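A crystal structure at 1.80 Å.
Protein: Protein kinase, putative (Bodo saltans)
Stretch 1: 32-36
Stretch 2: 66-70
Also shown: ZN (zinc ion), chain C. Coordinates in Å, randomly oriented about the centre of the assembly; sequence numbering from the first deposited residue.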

# COMPACT_ATOMS: atom_id res chain seq x y z
N CYS A 32 -6.04 -6.75 1.71
CA CYS A 32 -4.94 -6.50 0.77
C CYS A 32 -5.32 -5.54 -0.32
O CYS A 32 -6.36 -5.73 -0.94
CB CYS A 32 -4.40 -7.79 0.16
SG CYS A 32 -3.04 -7.51 -1.00
N ASN A 33 -4.53 -4.48 -0.50
CA ASN A 33 -4.88 -3.46 -1.48
C ASN A 33 -4.80 -3.96 -2.94
O ASN A 33 -5.33 -3.29 -3.83
CB ASN A 33 -4.07 -2.23 -1.27
CG ASN A 33 -4.28 -1.51 0.05
OD1 ASN A 33 -3.68 -0.47 0.28
ND2 ASN A 33 -5.14 -2.02 0.96
N VAL A 34 -4.19 -5.13 -3.17
CA VAL A 34 -4.12 -5.71 -4.51
C VAL A 34 -5.16 -6.83 -4.69
O VAL A 34 -5.98 -6.77 -5.60
CB VAL A 34 -2.70 -6.21 -4.86
CG1 VAL A 34 -2.68 -6.94 -6.21
CG2 VAL A 34 -1.69 -5.06 -4.86
N CYS A 35 -5.14 -7.86 -3.81
CA CYS A 35 -6.02 -9.02 -4.00
C CYS A 35 -7.30 -9.02 -3.15
O CYS A 35 -8.06 -9.96 -3.26
CB CYS A 35 -5.24 -10.31 -3.78
SG CYS A 35 -4.85 -10.64 -2.04
N ASP A 36 -7.46 -8.07 -2.22
CA ASP A 36 -8.62 -7.95 -1.33
C ASP A 36 -8.72 -9.06 -0.25
O ASP A 36 -9.72 -9.10 0.47
CB ASP A 36 -9.94 -7.84 -2.13
CG ASP A 36 -11.05 -7.18 -1.35
OD1 ASP A 36 -10.75 -6.33 -0.48
OD2 ASP A 36 -12.24 -7.53 -1.60
N ARG A 66 5.09 -9.52 -7.05
CA ARG A 66 5.00 -8.26 -7.77
C ARG A 66 3.65 -8.09 -8.45
O ARG A 66 3.58 -7.63 -9.58
CB ARG A 66 6.16 -8.06 -8.76
CG ARG A 66 7.38 -7.52 -8.07
CD ARG A 66 8.19 -8.58 -7.37
NE ARG A 66 9.45 -8.05 -6.84
CZ ARG A 66 10.22 -8.68 -5.96
NH1 ARG A 66 9.86 -9.86 -5.48
NH2 ARG A 66 11.35 -8.13 -5.54
N LYS A 67 2.58 -8.52 -7.76
CA LYS A 67 1.24 -8.36 -8.27
C LYS A 67 0.87 -6.89 -8.11
O LYS A 67 1.23 -6.26 -7.12
CB LYS A 67 0.25 -9.24 -7.50
CG LYS A 67 0.05 -10.60 -8.13
CD LYS A 67 -1.35 -11.13 -7.87
CE LYS A 67 -2.41 -10.27 -8.53
NZ LYS A 67 -3.72 -10.41 -7.84
N PHE A 68 0.16 -6.36 -9.08
CA PHE A 68 -0.26 -4.96 -9.05
C PHE A 68 -1.76 -4.85 -9.29
O PHE A 68 -2.36 -5.74 -9.90
CB PHE A 68 0.54 -4.11 -10.07
CG PHE A 68 0.49 -4.61 -11.51
CD1 PHE A 68 1.41 -5.54 -11.97
CD2 PHE A 68 -0.49 -4.18 -12.38
CE1 PHE A 68 1.35 -6.00 -13.27
CE2 PHE A 68 -0.55 -4.65 -13.68
CZ PHE A 68 0.38 -5.55 -14.12
N LYS A 69 -2.35 -3.78 -8.78
CA LYS A 69 -3.75 -3.44 -8.98
C LYS A 69 -3.91 -3.08 -10.46
O LYS A 69 -3.07 -2.36 -11.02
CB LYS A 69 -4.11 -2.23 -8.11
CG LYS A 69 -5.58 -2.01 -7.86
CD LYS A 69 -6.16 -3.05 -6.96
CE LYS A 69 -7.53 -2.65 -6.48
NZ LYS A 69 -7.97 -3.51 -5.35
N GLU A 70 -4.96 -3.58 -11.11
CA GLU A 70 -5.21 -3.29 -12.51
C GLU A 70 -5.97 -1.96 -12.72
O GLU A 70 -6.20 -1.59 -13.86
CB GLU A 70 -5.93 -4.47 -13.19
CG GLU A 70 -5.02 -5.68 -13.39
CD GLU A 70 -5.76 -7.01 -13.43
OE1 GLU A 70 -6.53 -7.24 -14.39
OE2 GLU A 70 -5.55 -7.82 -12.50
ZN ZN C . -2.70 -9.75 -1.74

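Small zinc sites illustrate how metal ligands and a packing surface can share one short loop. Here the metal ligands come first: Cys-32 SG lies 2.4 Å from ZN and Cys-35 SG 2.3 Å, with two further ligand atoms supplied from elsewhere in the structure. Backbone amides donate hydrogen bonds within the loop: those of Val-34 and Cys-35 to the sulfur of Cys-32, at 3.4 Å (Val-34 N to Cys-32 SG) and 3.5 Å (Cys-35 N to Cys-32 SG), the second almost linear, and, backbone to backbone, Asp-36 N to Cys-32 O at 2.9 Å.

Across the contact, apolar packing centres on Val-34, which is buried and has more of its surface covered by the partner than any other residue. Its CG1 sits 3.8 Å from Phe-68 C and 3.9 Å from Lys-67 CB, so it meets backbone as well as side chain; the ring of Phe-68 takes no part, its CA-to-CB bond pointing away.

One hydrogen bond crosses the contact. The side chain of Lys-69, bent at chi2 (p) and otherwise t, brings its ammonium to the loop, where NZ donates to Asn-33 O at 3.1 Å, a main-chain acceptor, not an atom of the asparagine side chain. A looser approach puts Lys-69 NZ 3.8 Å from Val-34 O.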